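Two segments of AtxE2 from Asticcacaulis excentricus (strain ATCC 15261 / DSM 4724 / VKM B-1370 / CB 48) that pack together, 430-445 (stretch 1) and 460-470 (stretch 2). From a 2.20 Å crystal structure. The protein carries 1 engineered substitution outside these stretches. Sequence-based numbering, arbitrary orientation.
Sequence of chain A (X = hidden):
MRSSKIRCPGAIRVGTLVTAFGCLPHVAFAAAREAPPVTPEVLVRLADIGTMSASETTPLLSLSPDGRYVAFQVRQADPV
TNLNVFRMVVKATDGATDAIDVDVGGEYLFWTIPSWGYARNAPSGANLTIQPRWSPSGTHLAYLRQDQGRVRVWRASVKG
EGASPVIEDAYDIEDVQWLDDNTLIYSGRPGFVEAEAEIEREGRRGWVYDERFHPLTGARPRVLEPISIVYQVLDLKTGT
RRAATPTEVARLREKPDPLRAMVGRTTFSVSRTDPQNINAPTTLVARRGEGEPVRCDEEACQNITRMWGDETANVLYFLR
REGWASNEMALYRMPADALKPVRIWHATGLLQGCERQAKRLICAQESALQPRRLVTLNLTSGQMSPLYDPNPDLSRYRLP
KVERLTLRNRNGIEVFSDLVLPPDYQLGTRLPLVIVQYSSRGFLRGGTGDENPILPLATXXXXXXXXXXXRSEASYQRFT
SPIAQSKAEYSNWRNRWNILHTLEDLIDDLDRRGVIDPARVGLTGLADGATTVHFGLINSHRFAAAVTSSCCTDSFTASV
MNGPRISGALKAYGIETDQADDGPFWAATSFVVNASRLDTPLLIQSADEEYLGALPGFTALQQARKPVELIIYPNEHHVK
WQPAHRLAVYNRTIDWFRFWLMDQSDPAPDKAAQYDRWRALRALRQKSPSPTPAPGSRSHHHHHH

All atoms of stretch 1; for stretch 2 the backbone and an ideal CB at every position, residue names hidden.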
# COMPACT_ATOMS: atom_id res chain seq x y z
N ARG A 430 -27.42 -12.97 -14.67
CA ARG A 430 -27.29 -12.20 -13.41
C ARG A 430 -26.36 -12.89 -12.42
O ARG A 430 -26.69 -13.95 -11.93
CB ARG A 430 -28.59 -12.02 -12.70
CG ARG A 430 -29.33 -10.78 -13.11
CD ARG A 430 -30.51 -10.51 -12.20
NE ARG A 430 -31.34 -9.50 -12.82
CZ ARG A 430 -31.15 -8.18 -12.75
NH1 ARG A 430 -30.16 -7.63 -12.05
NH2 ARG A 430 -31.98 -7.40 -13.40
N LEU A 431 -25.22 -12.28 -12.12
CA LEU A 431 -24.17 -12.91 -11.27
C LEU A 431 -24.20 -12.51 -9.78
O LEU A 431 -24.65 -11.44 -9.45
CB LEU A 431 -22.81 -12.55 -11.79
CG LEU A 431 -22.52 -13.06 -13.20
CD1 LEU A 431 -21.30 -12.36 -13.71
CD2 LEU A 431 -22.31 -14.57 -13.26
N PRO A 432 -23.70 -13.37 -8.89
CA PRO A 432 -23.37 -12.88 -7.55
C PRO A 432 -22.17 -11.94 -7.65
O PRO A 432 -21.35 -12.03 -8.57
CB PRO A 432 -23.04 -14.15 -6.78
CG PRO A 432 -22.46 -15.07 -7.82
CD PRO A 432 -23.28 -14.77 -9.09
N LEU A 433 -22.12 -10.98 -6.76
CA LEU A 433 -21.11 -9.97 -6.77
C LEU A 433 -20.26 -10.02 -5.51
O LEU A 433 -20.79 -10.16 -4.38
CB LEU A 433 -21.82 -8.63 -6.81
CG LEU A 433 -20.93 -7.37 -6.78
CD1 LEU A 433 -20.00 -7.24 -7.94
CD2 LEU A 433 -21.77 -6.12 -6.67
N VAL A 434 -18.97 -9.80 -5.68
CA VAL A 434 -18.07 -9.61 -4.53
C VAL A 434 -17.36 -8.28 -4.69
O VAL A 434 -16.82 -7.97 -5.76
CB VAL A 434 -17.03 -10.74 -4.45
CG1 VAL A 434 -16.00 -10.43 -3.38
CG2 VAL A 434 -17.73 -12.06 -4.19
N ILE A 435 -17.36 -7.50 -3.62
CA ILE A 435 -16.72 -6.18 -3.61
C ILE A 435 -15.37 -6.26 -2.89
O ILE A 435 -15.30 -6.75 -1.75
CB ILE A 435 -17.62 -5.16 -2.93
CG1 ILE A 435 -18.97 -5.08 -3.66
CG2 ILE A 435 -16.96 -3.83 -2.93
CD1 ILE A 435 -20.03 -4.32 -2.88
N VAL A 436 -14.32 -5.81 -3.60
CA VAL A 436 -12.96 -5.73 -3.10
C VAL A 436 -12.60 -4.24 -3.02
O VAL A 436 -12.87 -3.50 -3.96
CB VAL A 436 -12.02 -6.47 -4.00
CG1 VAL A 436 -10.59 -6.35 -3.56
CG2 VAL A 436 -12.40 -7.90 -4.08
N GLN A 437 -11.99 -3.81 -1.91
CA GLN A 437 -11.65 -2.43 -1.67
C GLN A 437 -10.12 -2.23 -1.43
O GLN A 437 -9.41 -3.19 -1.17
CB GLN A 437 -12.38 -1.94 -0.42
CG GLN A 437 -13.83 -2.33 -0.31
CD GLN A 437 -14.43 -1.72 0.94
OE1 GLN A 437 -14.60 -0.50 1.04
NE2 GLN A 437 -14.72 -2.56 1.92
N TYR A 438 -9.61 -0.99 -1.41
CA TYR A 438 -10.34 0.24 -1.71
C TYR A 438 -9.56 1.13 -2.66
O TYR A 438 -9.84 2.34 -2.72
CB TYR A 438 -10.66 1.05 -0.45
CG TYR A 438 -9.53 1.22 0.56
CD1 TYR A 438 -8.64 2.30 0.48
CD2 TYR A 438 -9.35 0.29 1.59
CE1 TYR A 438 -7.63 2.45 1.41
CE2 TYR A 438 -8.34 0.45 2.52
CZ TYR A 438 -7.49 1.53 2.45
OH TYR A 438 -6.51 1.68 3.38
N SER A 439 -8.60 0.54 -3.37
CA SER A 439 -7.95 1.20 -4.47
C SER A 439 -7.87 0.29 -5.68
O SER A 439 -7.60 -0.92 -5.57
CB SER A 439 -6.58 1.81 -4.17
OG SER A 439 -5.86 1.04 -3.29
N SER A 440 -8.09 0.91 -6.84
CA SER A 440 -8.18 0.20 -8.09
C SER A 440 -7.40 0.88 -9.20
O SER A 440 -7.82 0.82 -10.36
CB SER A 440 -9.66 0.04 -8.52
OG SER A 440 -9.73 -1.05 -9.44
N ARG A 441 -6.25 1.47 -8.90
CA ARG A 441 -5.52 2.17 -9.95
C ARG A 441 -4.67 1.28 -10.80
O ARG A 441 -4.41 1.60 -11.96
CB ARG A 441 -4.63 3.29 -9.39
CG ARG A 441 -5.41 4.33 -8.62
CD ARG A 441 -4.58 5.62 -8.42
NE ARG A 441 -5.42 6.75 -8.07
CZ ARG A 441 -5.85 7.67 -8.93
NH1 ARG A 441 -5.54 7.66 -10.23
NH2 ARG A 441 -6.59 8.65 -8.45
N GLY A 442 -4.21 0.17 -10.21
CA GLY A 442 -3.10 -0.59 -10.77
C GLY A 442 -3.59 -1.97 -11.07
O GLY A 442 -4.75 -2.15 -11.46
N PHE A 443 -2.69 -2.94 -10.90
CA PHE A 443 -2.97 -4.31 -11.25
C PHE A 443 -4.04 -4.87 -10.30
O PHE A 443 -4.00 -4.63 -9.12
CB PHE A 443 -1.68 -5.12 -11.23
CG PHE A 443 -1.89 -6.56 -11.40
CD1 PHE A 443 -2.57 -7.06 -12.52
CD2 PHE A 443 -1.44 -7.48 -10.40
CE1 PHE A 443 -2.82 -8.44 -12.65
CE2 PHE A 443 -1.67 -8.86 -10.54
CZ PHE A 443 -2.36 -9.34 -11.67
N LEU A 444 -5.03 -5.55 -10.84
CA LEU A 444 -6.08 -6.18 -10.03
C LEU A 444 -5.52 -7.43 -9.38
O LEU A 444 -5.51 -8.49 -10.00
CB LEU A 444 -7.25 -6.53 -10.91
CG LEU A 444 -7.94 -5.29 -11.55
CD1 LEU A 444 -9.02 -5.74 -12.50
CD2 LEU A 444 -8.51 -4.33 -10.55
N ARG A 445 -4.99 -7.29 -8.16
CA ARG A 445 -4.31 -8.40 -7.48
C ARG A 445 -5.22 -8.81 -6.31
O ARG A 445 -6.10 -9.66 -6.52
CB ARG A 445 -2.92 -7.95 -7.06
CG ARG A 445 -2.03 -8.97 -6.36
CD ARG A 445 -0.63 -8.52 -5.95
NE ARG A 445 0.31 -8.34 -7.03
CZ ARG A 445 1.16 -9.26 -7.43
NH1 ARG A 445 1.14 -10.48 -6.94
NH2 ARG A 445 1.98 -8.95 -8.38
N UNK A 460 -13.93 -17.85 -10.71
CA UNK A 460 -14.86 -18.73 -10.05
C UNK A 460 -16.31 -18.42 -10.30
O UNK A 460 -17.17 -19.04 -9.66
CB UNK A 460 -14.60 -18.70 -8.54
N UNK A 461 -16.62 -17.43 -11.14
CA UNK A 461 -18.01 -17.16 -11.50
C UNK A 461 -18.65 -15.95 -10.86
O UNK A 461 -19.84 -15.75 -10.98
CB UNK A 461 -18.86 -18.38 -11.15
N UNK A 462 -17.87 -15.14 -10.15
CA UNK A 462 -18.40 -13.92 -9.56
C UNK A 462 -18.13 -12.72 -10.44
O UNK A 462 -17.13 -12.68 -11.16
CB UNK A 462 -17.80 -13.69 -8.17
N UNK A 463 -19.05 -11.75 -10.40
CA UNK A 463 -18.73 -10.39 -10.79
C UNK A 463 -17.97 -9.83 -9.62
O UNK A 463 -18.34 -10.10 -8.46
CB UNK A 463 -19.97 -9.56 -11.13
N UNK A 464 -16.93 -9.08 -9.91
CA UNK A 464 -16.12 -8.47 -8.87
C UNK A 464 -16.06 -6.96 -9.13
O UNK A 464 -15.78 -6.52 -10.24
CB UNK A 464 -14.72 -9.08 -8.83
N UNK A 465 -16.39 -6.21 -8.11
CA UNK A 465 -16.25 -4.80 -8.13
C UNK A 465 -15.00 -4.46 -7.36
O UNK A 465 -14.96 -4.60 -6.15
CB UNK A 465 -17.49 -4.10 -7.56
N UNK A 466 -14.02 -3.98 -8.09
CA UNK A 466 -12.81 -3.43 -7.52
C UNK A 466 -13.06 -1.95 -7.28
O UNK A 466 -12.92 -1.12 -8.19
CB UNK A 466 -11.60 -3.66 -8.43
N UNK A 467 -13.41 -1.65 -6.04
CA UNK A 467 -13.83 -0.33 -5.58
C UNK A 467 -12.71 0.60 -5.30
O UNK A 467 -11.78 0.25 -4.61
CB UNK A 467 -14.68 -0.46 -4.32
N UNK A 468 -12.80 1.79 -5.86
CA UNK A 468 -11.84 2.81 -5.58
C UNK A 468 -12.53 3.83 -4.75
O UNK A 468 -13.33 4.60 -5.22
CB UNK A 468 -11.25 3.42 -6.85
N UNK A 469 -12.22 3.85 -3.50
CA UNK A 469 -12.92 4.70 -2.59
C UNK A 469 -12.88 6.17 -3.05
O UNK A 469 -11.83 6.68 -3.40
CB UNK A 469 -12.32 4.55 -1.19
N UNK A 470 -14.02 6.88 -2.97
CA UNK A 470 -13.99 8.23 -3.48
C UNK A 470 -13.48 9.26 -2.48
O UNK A 470 -13.37 8.99 -1.27
CB UNK A 470 -15.39 8.62 -3.94

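Strand 431-436 and the strand at 463-467 run parallel, so the backbone ladder fixes which stretch 1 side chains each position meets. At position 460 nothing of stretch 1 lies within 5.5 Å of the ideal CB, and almost any residue would suit; it is Ala-460. Position 461 has a phi of 105°, at which a CB would be jammed against the preceding carbonyl O. The backbone alone calls for glycine, and Gly-461 is found, closing a helix in a Schellman motif.

The CB of position 462 points sideways, 4.3 Å from Val-434 CG2, and Pro-432 lies nearby. An aliphatic or aromatic group would fit. Phe-462 places CD1 3.6 Å from Pro-432 CG, and Val-434 CG2 sits 4.1 Å from its ring centroid in an off-centre CH-pi contact.

At position 463 the ideal CB is 3.9 Å from Leu-433 CD1 and 4.0 Å from Leu-431 CD1, so a small apolar residue sits easily between the two leucines. It is Ala-463, whose N donates to Pro-432 O (3.0 Å) and whose O accepts from Val-434 N (2.9 Å).

Position 464 turns to the other face, that of Val-434 and Val-436, where a beta-branched or other aliphatic residue would suit an extended backbone. Val-464 brings CG1 to 3.9 Å from Val-436 CG2.

Position 465 returns to the face of Leu-433 and Ile-435, its ideal CB 4.0 Å from Leu-433 CD1 and 4.3 Å from Ile-435 CG1; a medium or large aliphatic is expected. Leu-465 extends CD2 to 4.2 Å from Ile-435 CG1.

At position 466 the ideal CB lies only 3.4 Å from Ser-440 OG and 3.8 Å from Leu-444 CD2, favouring a small residue, preferably polar. Ser-466 OG reaches Ser-440 OG at 2.7 Å, and water 2 links it to Ser-439 O.

Position 467 points sideways, with Ile-435 CG2 4.3 Å from its ideal CB and the Gln-437 side chain nearby; an aliphatic or aromatic group could lie there. Phe-467 presents its ring edge to Gln-437, with CD2 3.7 Å from OE1.

Position 468 has Ser-440 N 4.0 Å from its ideal CB, a donor that invites a side-chain acceptor: Asn, Asp or His. His-468 ND1 accepts from Ser-440 N at 3.1 Å.

The CB of position 469 points toward stretch 1, 3.7 Å from Tyr-438 O, and a small residue would suffice. Ser-469 N donates to Tyr-438 O at 2.9 Å. Position 470 points away and is open; it is Pro-470.

Stretch 2, residues 460-470: AGFAVLSFHSP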
# COMPACT_ATOMS: atom_id res chain seq x y z
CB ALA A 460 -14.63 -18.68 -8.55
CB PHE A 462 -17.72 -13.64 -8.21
CG PHE A 462 -18.03 -14.66 -7.18
CD1 PHE A 462 -19.18 -14.56 -6.44
CD2 PHE A 462 -17.17 -15.71 -6.96
CE1 PHE A 462 -19.47 -15.50 -5.49
CE2 PHE A 462 -17.44 -16.67 -6.01
CZ PHE A 462 -18.58 -16.57 -5.27
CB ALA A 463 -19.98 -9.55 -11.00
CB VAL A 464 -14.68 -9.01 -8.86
CG1 VAL A 464 -13.92 -8.40 -7.69
CG2 VAL A 464 -14.68 -10.49 -8.74
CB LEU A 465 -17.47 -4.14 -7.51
CG LEU A 465 -17.44 -2.62 -7.43
CD1 LEU A 465 -17.43 -1.96 -8.78
CD2 LEU A 465 -18.66 -2.17 -6.64
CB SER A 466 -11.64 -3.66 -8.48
OG SER A 466 -10.44 -3.20 -7.94
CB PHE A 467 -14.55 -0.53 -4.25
CG PHE A 467 -15.12 0.71 -3.65
CD1 PHE A 467 -15.91 1.57 -4.38
CD2 PHE A 467 -14.95 0.95 -2.31
CE1 PHE A 467 -16.47 2.71 -3.80
CE2 PHE A 467 -15.52 2.07 -1.70
CZ PHE A 467 -16.30 2.94 -2.45
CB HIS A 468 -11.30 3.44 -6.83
CG HIS A 468 -10.15 4.33 -6.55
ND1 HIS A 468 -8.85 3.87 -6.56
CD2 HIS A 468 -10.10 5.63 -6.15
CE1 HIS A 468 -8.04 4.86 -6.21
NE2 HIS A 468 -8.77 5.94 -5.97
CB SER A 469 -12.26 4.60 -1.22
OG SER A 469 -13.19 5.10 -0.29
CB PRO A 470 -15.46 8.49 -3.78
CG PRO A 470 -16.15 7.79 -2.67
CD PRO A 470 -15.37 6.51 -2.52
O HOH W 1 -9.03 5.10 -2.67
O HOH W 2 -8.00 -3.49 -6.73
O HOH W 3 -6.36 8.10 -5.51
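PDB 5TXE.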